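Local coordinates for protein MAU2 chromatid cohesion factor homolog (PDB 4XDN) that partners SCC2 in the complex required for cohesin to associate with chromosomes, and so takes part in sister chromatid cohesion, at residues L311-H316 against I376-S381; L320-L325 against K380-F385; E515-N520 against G573-H578; I609-N614 against A625-K630. One frame throughout, in Å; residues are numbered along the deposited sequence.

Contact 1 (L311-H316 against I376-S381); sequences LPMIFH and IQTYKS
M313 supplies all the side-chain atoms that the short helix 312-315 presents to T378 and Y379. Its methyl carbon lies over one face of the Y379 ring: M313 CE is 3.4 Å from Y379 CE1 and 3.8 Å from the ring centroid, in a direction 28° off the ring normal, which makes this a CH-pi contact displaced toward the CE1 rim. The sulfur follows at a slant, with M313 SD 4.6 Å from the same centroid, an oblique Met-aromatic contact. T378 meets the same methyl tip to tip, its CG2 standing 3.6 Å from M313 CE. With CG2 anti to the backbone N, the methyl faces M313 while OG1, beside that N (chi1 -66°), makes a weak hydrogen bond to S374 O.

These apolar touches join the turn that follows strand 305-310 to the long helix 369-398, within the superhelical array of helices expected of an SCC4/Mau2 protein.

M313 starts off to one side of the opposite helix, and a bend at chi2 (-77°) brings its end across. Behind it, L311 sits at the N-cap, and its carbonyl O accepts from I314 N at 2.9 Å and F315 N at 2.7 Å, defining the turn that carries M313. On the opposite helix, Y379 also touches T355, L358 and I359 of helix 339-360.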
# COMPACT_ATOMS: atom_id res chain seq x y z
N LEU A 311 15.01 -0.14 1.90
CA LEU A 311 13.65 -0.61 2.12
C LEU A 311 13.65 -1.45 3.40
O LEU A 311 13.63 -2.68 3.33
CB LEU A 311 13.14 -1.43 0.92
CG LEU A 311 12.00 -0.89 0.04
CD1 LEU A 311 11.48 -2.04 -0.82
CD2 LEU A 311 10.87 -0.27 0.85
N PRO A 312 13.70 -0.79 4.56
CA PRO A 312 13.95 -1.50 5.82
C PRO A 312 12.90 -2.57 6.17
O PRO A 312 13.24 -3.54 6.84
CB PRO A 312 13.95 -0.38 6.87
CG PRO A 312 13.22 0.75 6.24
CD PRO A 312 13.51 0.65 4.78
N MET A 313 11.66 -2.41 5.71
CA MET A 313 10.62 -3.40 5.98
C MET A 313 10.87 -4.69 5.21
O MET A 313 10.41 -5.76 5.61
CB MET A 313 9.23 -2.85 5.62
CG MET A 313 8.84 -1.61 6.39
SD MET A 313 8.30 -1.94 8.07
CE MET A 313 8.52 -0.31 8.79
N ILE A 314 11.58 -4.57 4.09
CA ILE A 314 11.80 -5.68 3.18
C ILE A 314 13.24 -6.19 3.24
O ILE A 314 13.50 -7.37 3.04
CB ILE A 314 11.46 -5.27 1.72
CG1 ILE A 314 10.02 -4.72 1.64
CG2 ILE A 314 11.64 -6.43 0.76
CD1 ILE A 314 8.94 -5.72 2.06
N PHE A 315 14.17 -5.28 3.52
CA PHE A 315 15.60 -5.61 3.51
C PHE A 315 16.08 -6.19 4.84
O PHE A 315 17.12 -6.85 4.88
CB PHE A 315 16.42 -4.37 3.15
CG PHE A 315 16.26 -3.92 1.71
CD1 PHE A 315 15.36 -4.54 0.86
CD2 PHE A 315 17.02 -2.87 1.23
CE1 PHE A 315 15.23 -4.12 -0.45
CE2 PHE A 315 16.89 -2.44 -0.08
CZ PHE A 315 15.99 -3.07 -0.92
N HIS A 316 15.35 -5.93 5.91
CA HIS A 316 15.68 -6.49 7.22
C HIS A 316 14.90 -7.78 7.45
O HIS A 316 13.69 -7.84 7.22
CB HIS A 316 15.38 -5.48 8.33
CG HIS A 316 16.17 -4.21 8.22
ND1 HIS A 316 16.96 -3.92 7.13
CD2 HIS A 316 16.28 -3.15 9.06
CE1 HIS A 316 17.53 -2.74 7.31
NE2 HIS A 316 17.13 -2.25 8.47
N ILE A 376 8.43 4.20 12.39
CA ILE A 376 7.49 3.96 13.48
C ILE A 376 6.06 4.19 13.00
O ILE A 376 5.13 3.49 13.40
CB ILE A 376 7.79 4.86 14.69
CG1 ILE A 376 9.10 4.43 15.35
CG2 ILE A 376 6.66 4.80 15.72
CD1 ILE A 376 9.69 5.47 16.27
N GLN A 377 5.89 5.18 12.13
CA GLN A 377 4.58 5.53 11.60
C GLN A 377 4.05 4.37 10.75
O GLN A 377 2.85 4.06 10.79
CB GLN A 377 4.66 6.82 10.78
CG GLN A 377 3.36 7.60 10.69
CD GLN A 377 3.04 8.35 11.98
OE1 GLN A 377 3.53 8.02 13.05
NE2 GLN A 377 2.19 9.37 11.86
N THR A 378 4.94 3.74 9.99
CA THR A 378 4.59 2.58 9.19
C THR A 378 4.28 1.38 10.09
O THR A 378 3.36 0.61 9.81
CB THR A 378 5.73 2.21 8.21
OG1 THR A 378 5.87 3.25 7.24
CG2 THR A 378 5.44 0.90 7.49
N TYR A 379 5.06 1.23 11.16
CA TYR A 379 4.81 0.19 12.14
C TYR A 379 3.42 0.34 12.74
O TYR A 379 2.71 -0.64 12.94
CB TYR A 379 5.86 0.22 13.26
CG TYR A 379 7.22 -0.35 12.90
CD1 TYR A 379 7.33 -1.47 12.08
CD2 TYR A 379 8.39 0.21 13.39
CE1 TYR A 379 8.56 -2.00 11.76
CE2 TYR A 379 9.62 -0.31 13.07
CZ TYR A 379 9.71 -1.42 12.26
OH TYR A 379 10.93 -1.94 11.93
N LYS A 380 3.03 1.58 13.01
CA LYS A 380 1.72 1.86 13.59
C LYS A 380 0.60 1.51 12.61
O LYS A 380 -0.47 1.07 13.02
CB LYS A 380 1.62 3.32 14.03
CG LYS A 380 2.38 3.62 15.31
CD LYS A 380 2.68 5.11 15.47
CE LYS A 380 1.40 5.93 15.52
NZ LYS A 380 1.70 7.38 15.70
N SER A 381 0.86 1.71 11.32
CA SER A 381 -0.13 1.36 10.30
C SER A 381 -0.33 -0.15 10.27
O SER A 381 -1.44 -0.63 10.03
CB SER A 381 0.31 1.87 8.92
OG SER A 381 1.39 1.11 8.41

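Contact 2 (L320-L325 against K380-F385); sequences LKNILL and KSILEF
The amide of N322 is the flat group that meets I382, and it does so by its nitrogen end. I382 CD1 lies 4.3 Å from N322 ND2, beyond that nitrogen and raised out of the amide plane. The same nitrogen is hydrogen-bonded to T355 OG1 of helix 339-360, which would limit the rotation of the amide, and V351 and T354 of that helix also touch the asparagine. This buried polar group is therefore supplied with a partner by a third helix, while the partner across the contact is purely apolar.

The remaining touch is methyl against methyl: I323 CD1 and I382 CD1 are 3.8 Å apart, with the two side chains running at about a right angle to each other. They arrive differently. I382 points at the opposite helix and is extended, with chi2 at 175° carrying CD1 outward. I323 sets off at a tangent and is turned back by chi2 of -68°, which brings only its terminal methyl across. The CA atoms of I323 and I382, the nearest pair of the two backbones, are 8.6 Å apart, so the helices meet here through side-chain ends, and the evidence is for light packing with 98 Å² buried in all.

Both isoleucines also pack on apolar side chains of another protein. Helix 317-331 thus faces helix 369-398 on this side, has helices 250-266 and 272-291 against L320 and L324, and shares helix 339-360 with I382 through T355.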
# COMPACT_ATOMS: atom_id res chain seq x y z
N LEU A 320 10.88 -8.34 7.45
CA LEU A 320 10.37 -9.00 6.26
C LEU A 320 9.41 -10.13 6.60
O LEU A 320 8.33 -10.24 6.02
CB LEU A 320 11.53 -9.52 5.41
CG LEU A 320 11.14 -10.27 4.13
CD1 LEU A 320 10.25 -9.43 3.24
CD2 LEU A 320 12.39 -10.69 3.38
N LYS A 321 9.81 -10.99 7.54
CA LYS A 321 8.96 -12.09 7.97
C LYS A 321 7.66 -11.56 8.56
O LYS A 321 6.59 -12.13 8.34
CB LYS A 321 9.68 -12.97 8.99
CG LYS A 321 10.70 -13.91 8.38
CD LYS A 321 11.02 -15.09 9.29
CE LYS A 321 9.86 -16.07 9.40
NZ LYS A 321 9.42 -16.60 8.08
N ASN A 322 7.76 -10.46 9.29
CA ASN A 322 6.59 -9.81 9.87
C ASN A 322 5.60 -9.39 8.79
O ASN A 322 4.39 -9.60 8.93
CB ASN A 322 7.02 -8.59 10.70
CG ASN A 322 5.90 -8.06 11.59
OD1 ASN A 322 5.22 -8.83 12.28
ND2 ASN A 322 5.71 -6.75 11.57
N ILE A 323 6.11 -8.82 7.71
CA ILE A 323 5.28 -8.42 6.57
C ILE A 323 4.67 -9.66 5.91
O ILE A 323 3.48 -9.67 5.60
CB ILE A 323 6.10 -7.64 5.51
CG1 ILE A 323 6.59 -6.30 6.07
CG2 ILE A 323 5.27 -7.40 4.23
CD1 ILE A 323 5.49 -5.28 6.35
N LEU A 324 5.49 -10.68 5.69
CA LEU A 324 5.03 -11.90 5.03
C LEU A 324 3.93 -12.58 5.83
O LEU A 324 2.99 -13.13 5.27
CB LEU A 324 6.20 -12.87 4.82
CG LEU A 324 5.83 -14.25 4.27
CD1 LEU A 324 5.08 -14.14 2.95
CD2 LEU A 324 7.08 -15.10 4.11
N LEU A 325 4.06 -12.54 7.16
CA LEU A 325 3.07 -13.16 8.02
C LEU A 325 1.76 -12.39 7.94
O LEU A 325 0.68 -12.98 8.01
CB LEU A 325 3.58 -13.23 9.46
CG LEU A 325 2.67 -13.95 10.46
CD1 LEU A 325 2.35 -15.37 10.00
CD2 LEU A 325 3.31 -13.97 11.83
N LYS A 380 3.03 1.58 13.01
CA LYS A 380 1.72 1.86 13.59
C LYS A 380 0.60 1.51 12.61
O LYS A 380 -0.47 1.07 13.02
CB LYS A 380 1.62 3.32 14.03
CG LYS A 380 2.38 3.62 15.31
CD LYS A 380 2.68 5.11 15.47
CE LYS A 380 1.40 5.93 15.52
NZ LYS A 380 1.70 7.38 15.70
N SER A 381 0.86 1.71 11.32
CA SER A 381 -0.13 1.36 10.30
C SER A 381 -0.33 -0.15 10.27
O SER A 381 -1.44 -0.63 10.03
CB SER A 381 0.31 1.87 8.92
OG SER A 381 1.39 1.11 8.41
N ILE A 382 0.75 -0.90 10.50
CA ILE A 382 0.66 -2.35 10.55
C ILE A 382 -0.21 -2.77 11.73
O ILE A 382 -1.03 -3.68 11.60
CB ILE A 382 2.06 -3.00 10.67
CG1 ILE A 382 2.84 -2.78 9.37
CG2 ILE A 382 1.94 -4.50 10.97
CD1 ILE A 382 4.28 -3.29 9.40
N LEU A 383 -0.04 -2.10 12.87
CA LEU A 383 -0.91 -2.35 14.02
C LEU A 383 -2.36 -2.09 13.63
O LEU A 383 -3.26 -2.82 14.03
CB LEU A 383 -0.52 -1.47 15.21
CG LEU A 383 0.88 -1.64 15.82
CD1 LEU A 383 1.07 -0.64 16.96
CD2 LEU A 383 1.11 -3.06 16.31
N GLU A 384 -2.58 -1.03 12.85
CA GLU A 384 -3.92 -0.66 12.43
C GLU A 384 -4.50 -1.69 11.47
O GLU A 384 -5.71 -1.95 11.47
CB GLU A 384 -3.92 0.73 11.80
CG GLU A 384 -3.72 1.85 12.80
CD GLU A 384 -3.46 3.19 12.14
OE1 GLU A 384 -3.50 3.27 10.90
OE2 GLU A 384 -3.22 4.17 12.87
N PHE A 385 -3.64 -2.29 10.65
CA PHE A 385 -4.07 -3.36 9.75
C PHE A 385 -4.50 -4.59 10.54
O PHE A 385 -5.49 -5.24 10.19
CB PHE A 385 -2.96 -3.73 8.77
CG PHE A 385 -2.84 -2.80 7.59
CD1 PHE A 385 -3.88 -2.66 6.69
CD2 PHE A 385 -1.67 -2.10 7.36
CE1 PHE A 385 -3.77 -1.81 5.60
CE2 PHE A 385 -1.55 -1.25 6.27
CZ PHE A 385 -2.60 -1.11 5.39

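Contact 3 (E515-N520 against G573-H578); sequences EPFSWN and GRMLEH
A proline-guanidinium contact and an aromatic edge contact join P516 and F517 to R574 and M575. In the first, P516 CG sits over one face of the R574 guanidinium, 3.2 Å from R574 NH1 and 3.5 Å from R574 CZ, a snug fit. The arginine folds back to offer that face by bends at chi2 (-93°) and chi3, and its NH2 has a weak hydrogen bond to Y570 OH. A cis peptide bond precedes P516 in this loop.

The apolar contacts gather at the rim of F517. Its CZ touches R574 CB at 3.7 Å, with CB in the ring plane, and M575 CG also at 3.7 Å, near that plane. The ring is turned 78° from the guanidinium, so the two planes do not stack. The M575 sulfur comes obliquely, its SD 5.0 Å from the ring centroid and 68° off the normal.

F511 meets the F517 ring from within the chain, and an apolar side chain of another protein packs on it too. The oblique sulfur makes this a Met-aromatic contact, set where helix 562-575 meets the loop between helices 499-513 and 526-543 in a largely helical array.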
# COMPACT_ATOMS: atom_id res chain seq x y z
N GLU A 515 -35.78 -14.47 -13.08
CA GLU A 515 -36.59 -15.20 -12.12
C GLU A 515 -36.00 -16.60 -12.02
O GLU A 515 -35.42 -17.09 -12.98
CB GLU A 515 -38.06 -15.24 -12.54
CG GLU A 515 -38.71 -13.87 -12.65
CD GLU A 515 -40.21 -13.95 -12.80
OE1 GLU A 515 -40.71 -13.72 -13.92
OE2 GLU A 515 -40.90 -14.23 -11.79
N PRO A 516 -36.16 -17.27 -10.87
CA PRO A 516 -36.86 -16.85 -9.65
C PRO A 516 -35.91 -16.25 -8.61
O PRO A 516 -36.12 -16.42 -7.41
CB PRO A 516 -37.47 -18.16 -9.16
CG PRO A 516 -36.41 -19.18 -9.51
CD PRO A 516 -35.69 -18.66 -10.75
N PHE A 517 -34.88 -15.56 -9.07
CA PHE A 517 -33.91 -14.94 -8.17
C PHE A 517 -34.36 -13.53 -7.81
O PHE A 517 -33.89 -12.95 -6.82
CB PHE A 517 -32.52 -14.93 -8.82
CG PHE A 517 -32.13 -16.25 -9.40
CD1 PHE A 517 -31.96 -17.36 -8.59
CD2 PHE A 517 -31.93 -16.39 -10.77
CE1 PHE A 517 -31.61 -18.58 -9.13
CE2 PHE A 517 -31.57 -17.62 -11.31
CZ PHE A 517 -31.41 -18.71 -10.49
N SER A 518 -35.27 -12.98 -8.61
CA SER A 518 -35.90 -11.69 -8.32
C SER A 518 -37.36 -11.74 -8.77
O SER A 518 -37.69 -12.46 -9.71
CB SER A 518 -35.16 -10.56 -9.03
OG SER A 518 -35.81 -9.31 -8.80
N TRP A 519 -38.22 -10.98 -8.10
CA TRP A 519 -39.62 -10.91 -8.49
C TRP A 519 -39.80 -9.98 -9.69
O TRP A 519 -40.66 -10.22 -10.54
CB TRP A 519 -40.49 -10.43 -7.33
CG TRP A 519 -40.66 -11.45 -6.24
CD1 TRP A 519 -40.06 -11.45 -5.01
CD2 TRP A 519 -41.47 -12.63 -6.28
NE1 TRP A 519 -40.46 -12.54 -4.28
CE2 TRP A 519 -41.32 -13.29 -5.04
CE3 TRP A 519 -42.32 -13.20 -7.24
CZ2 TRP A 519 -41.98 -14.48 -4.74
CZ3 TRP A 519 -42.97 -14.38 -6.94
CH2 TRP A 519 -42.80 -15.01 -5.70
N ASN A 520 -38.99 -8.93 -9.75
CA ASN A 520 -39.03 -7.97 -10.85
C ASN A 520 -37.66 -7.82 -11.51
O ASN A 520 -36.95 -6.84 -11.27
CB ASN A 520 -39.52 -6.61 -10.35
CG ASN A 520 -40.90 -6.68 -9.74
OD1 ASN A 520 -41.90 -6.76 -10.45
ND2 ASN A 520 -40.97 -6.66 -8.41
N GLY A 573 -26.91 -24.59 -9.81
CA GLY A 573 -27.84 -25.68 -9.59
C GLY A 573 -29.22 -25.38 -10.13
O GLY A 573 -29.91 -26.27 -10.63
N ARG A 574 -29.63 -24.12 -10.04
CA ARG A 574 -30.95 -23.70 -10.50
C ARG A 574 -31.02 -23.55 -12.02
O ARG A 574 -32.03 -23.89 -12.63
CB ARG A 574 -31.33 -22.38 -9.84
CG ARG A 574 -31.97 -22.52 -8.46
CD ARG A 574 -33.49 -22.56 -8.54
NE ARG A 574 -34.11 -21.83 -7.43
CZ ARG A 574 -35.41 -21.63 -7.29
NH1 ARG A 574 -36.26 -22.09 -8.20
NH2 ARG A 574 -35.88 -20.95 -6.25
N MET A 575 -29.94 -23.04 -12.61
CA MET A 575 -29.95 -22.67 -14.03
C MET A 575 -29.33 -23.72 -14.95
O MET A 575 -29.74 -23.86 -16.10
CB MET A 575 -29.20 -21.35 -14.23
CG MET A 575 -29.83 -20.17 -13.52
SD MET A 575 -29.11 -18.59 -14.05
CE MET A 575 -29.76 -18.47 -15.71
N LEU A 576 -28.33 -24.46 -14.46
CA LEU A 576 -27.51 -25.30 -15.32
C LEU A 576 -27.72 -26.81 -15.13
O LEU A 576 -27.45 -27.58 -16.05
CB LEU A 576 -26.03 -24.97 -15.09
CG LEU A 576 -25.67 -23.49 -15.25
CD1 LEU A 576 -24.19 -23.26 -14.97
CD2 LEU A 576 -26.04 -22.98 -16.64
N GLU A 577 -28.20 -27.22 -13.96
CA GLU A 577 -28.40 -28.64 -13.68
C GLU A 577 -29.80 -29.11 -14.07
O GLU A 577 -30.78 -28.42 -13.81
CB GLU A 577 -28.14 -28.93 -12.20
CG GLU A 577 -26.72 -28.60 -11.74
CD GLU A 577 -25.67 -29.55 -12.30
OE1 GLU A 577 -26.04 -30.48 -13.05
OE2 GLU A 577 -24.48 -29.36 -12.00
N HIS A 578 -29.88 -30.28 -14.69
CA HIS A 578 -31.16 -30.86 -15.13
C HIS A 578 -31.49 -32.13 -14.33
O HIS A 578 -32.66 -32.44 -14.10
CB HIS A 578 -31.12 -31.20 -16.61
CG HIS A 578 -30.84 -30.03 -17.50
ND1 HIS A 578 -29.67 -29.30 -17.44
CD2 HIS A 578 -31.59 -29.47 -18.48
CE1 HIS A 578 -29.72 -28.33 -18.33
NE2 HIS A 578 -30.87 -28.41 -18.98

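Contact 4 (I609-N614 against A625-K630); sequences IWHLMN and ALTNAK
T627 OG1 lies at the edge of the H611 imidazole, near its plane, with H611 CD2 3.4 Å away and H611 NE2 farther off at 4.0 Å. This oxygen already has a hydrogen bond within its own helix, to the carbonyl O of D623 one turn earlier, and what it meets on the histidine is a ring carbon. The imidazole has its own polar partner: H611 ND1 is hydrogen-bonded to S587 OG of helix 580-593, and its ring also meets that of Y584. The bond to S587 would help fix the rotation of the ring, whose CD2 faces the threonine.

The second branch of T627 does the apolar work. T627 CG2 stands 3.8 Å from L612 CB and 3.9 Å from L612 CA, close in against the backbone, as expected where the CA atoms of L612 and T627 approach to 6.0 Å. With its CG anti to the backbone N (chi1 176°), L612 carries its two methyls past the threonine to the amide of N628: L612 CD2 is 3.7 Å from N628 OD1, and L612 CD1 is 4.0 Å from N628 ND2.

The axes of 609-614 and 625-630 pass 9.5 Å apart at 161°, an antiparallel helical hairpin made by consecutive helices 601-618 and 621-638. L612 and N628 also pack on another protein, through an aromatic and an apolar side chain respectively. Since T627 OG1 and H611 ND1 find their hydrogen bonds at D623 and S587, the two helices are held together here by van der Waals packing, without directional polar bonds between these segments.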
# COMPACT_ATOMS: atom_id res chain seq x y z
N ILE A 609 -36.14 -23.12 0.73
CA ILE A 609 -37.32 -23.21 -0.12
C ILE A 609 -36.99 -24.05 -1.35
O ILE A 609 -37.78 -24.91 -1.75
CB ILE A 609 -37.81 -21.81 -0.57
CG1 ILE A 609 -38.23 -20.98 0.64
CG2 ILE A 609 -38.99 -21.95 -1.54
CD1 ILE A 609 -38.56 -19.54 0.32
N TRP A 610 -35.83 -23.80 -1.93
CA TRP A 610 -35.38 -24.52 -3.12
C TRP A 610 -35.21 -26.00 -2.82
O TRP A 610 -35.66 -26.85 -3.58
CB TRP A 610 -34.07 -23.92 -3.63
CG TRP A 610 -33.49 -24.66 -4.79
CD1 TRP A 610 -34.16 -25.17 -5.87
CD2 TRP A 610 -32.11 -24.98 -4.99
NE1 TRP A 610 -33.29 -25.78 -6.72
CE2 TRP A 610 -32.02 -25.68 -6.21
CE3 TRP A 610 -30.94 -24.74 -4.26
CZ2 TRP A 610 -30.80 -26.14 -6.72
CZ3 TRP A 610 -29.74 -25.20 -4.77
CH2 TRP A 610 -29.68 -25.89 -5.98
N HIS A 611 -34.56 -26.30 -1.70
CA HIS A 611 -34.30 -27.68 -1.32
C HIS A 611 -35.60 -28.42 -1.03
O HIS A 611 -35.73 -29.60 -1.34
CB HIS A 611 -33.37 -27.74 -0.11
CG HIS A 611 -32.95 -29.13 0.24
ND1 HIS A 611 -32.16 -29.89 -0.60
CD2 HIS A 611 -33.21 -29.90 1.32
CE1 HIS A 611 -31.95 -31.07 -0.05
NE2 HIS A 611 -32.58 -31.11 1.12
N LEU A 612 -36.57 -27.73 -0.43
CA LEU A 612 -37.87 -28.33 -0.14
C LEU A 612 -38.57 -28.77 -1.42
O LEU A 612 -39.19 -29.83 -1.45
CB LEU A 612 -38.76 -27.34 0.62
CG LEU A 612 -40.20 -27.81 0.90
CD1 LEU A 612 -40.22 -29.08 1.73
CD2 LEU A 612 -41.01 -26.72 1.58
N MET A 613 -38.46 -27.96 -2.47
CA MET A 613 -39.04 -28.31 -3.77
C MET A 613 -38.42 -29.60 -4.27
O MET A 613 -39.13 -30.53 -4.65
CB MET A 613 -38.83 -27.20 -4.80
CG MET A 613 -39.49 -25.87 -4.45
SD MET A 613 -41.23 -26.03 -4.02
CE MET A 613 -41.23 -25.25 -2.39
N ASN A 614 -37.10 -29.65 -4.27
CA ASN A 614 -36.37 -30.81 -4.75
C ASN A 614 -36.74 -32.06 -3.95
O ASN A 614 -36.82 -33.16 -4.50
CB ASN A 614 -34.87 -30.55 -4.68
CG ASN A 614 -34.46 -29.32 -5.46
OD1 ASN A 614 -35.02 -29.01 -6.51
ND2 ASN A 614 -33.47 -28.59 -4.95
N ALA A 625 -39.86 -33.64 5.69
CA ALA A 625 -40.16 -33.39 7.10
C ALA A 625 -39.05 -32.56 7.75
O ALA A 625 -39.33 -31.56 8.40
CB ALA A 625 -40.33 -34.71 7.83
N LEU A 626 -37.81 -32.99 7.57
CA LEU A 626 -36.67 -32.30 8.17
C LEU A 626 -36.50 -30.90 7.59
O LEU A 626 -36.16 -29.96 8.31
CB LEU A 626 -35.39 -33.10 7.98
CG LEU A 626 -35.38 -34.50 8.60
CD1 LEU A 626 -34.09 -35.22 8.25
CD2 LEU A 626 -35.55 -34.42 10.11
N THR A 627 -36.74 -30.75 6.29
CA THR A 627 -36.57 -29.46 5.63
C THR A 627 -37.65 -28.47 6.07
O THR A 627 -37.36 -27.31 6.34
CB THR A 627 -36.60 -29.60 4.10
OG1 THR A 627 -35.60 -30.55 3.69
CG2 THR A 627 -36.31 -28.25 3.43
N ASN A 628 -38.90 -28.93 6.15
CA ASN A 628 -39.98 -28.10 6.66
C ASN A 628 -39.68 -27.66 8.09
O ASN A 628 -39.90 -26.51 8.46
CB ASN A 628 -41.32 -28.84 6.62
CG ASN A 628 -42.14 -28.50 5.39
OD1 ASN A 628 -42.25 -27.34 5.00
ND2 ASN A 628 -42.73 -29.52 4.78
N ALA A 629 -39.17 -28.59 8.89
CA ALA A 629 -38.81 -28.31 10.27
C ALA A 629 -37.73 -27.23 10.33
O ALA A 629 -37.80 -26.32 11.16
CB ALA A 629 -38.34 -29.57 10.97
N LYS A 630 -36.74 -27.34 9.46
CA LYS A 630 -35.64 -26.38 9.44
C LYS A 630 -36.14 -25.01 9.02
O LYS A 630 -35.69 -23.99 9.55
CB LYS A 630 -34.53 -26.85 8.49
CG LYS A 630 -33.34 -25.90 8.42
CD LYS A 630 -32.68 -25.70 9.77
CE LYS A 630 -31.48 -24.77 9.67
NZ LYS A 630 -30.85 -24.53 10.99

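Contacts 1 and 2 are neighbours, their centres 8 Å apart: both use helix 369-398, share K380 and S381, and draw their first segments from the consecutive helices 312-315 and 317-331. M313 O touches I323 CG1 at 3.9 Å, joining them directly. Contacts 3 and 4 follow later in the chain, one after the other, with centres 17 Å apart; R574 NE packs on W610 CD1 at 3.7 Å. The two groups lie far apart, contacts 1 and 3 being 50 Å between centres and contacts 2 and 4 46 Å. Another protein, probably SCC2, reaches residues at all four, consistent with a helical array that meets its partner at widely spaced places.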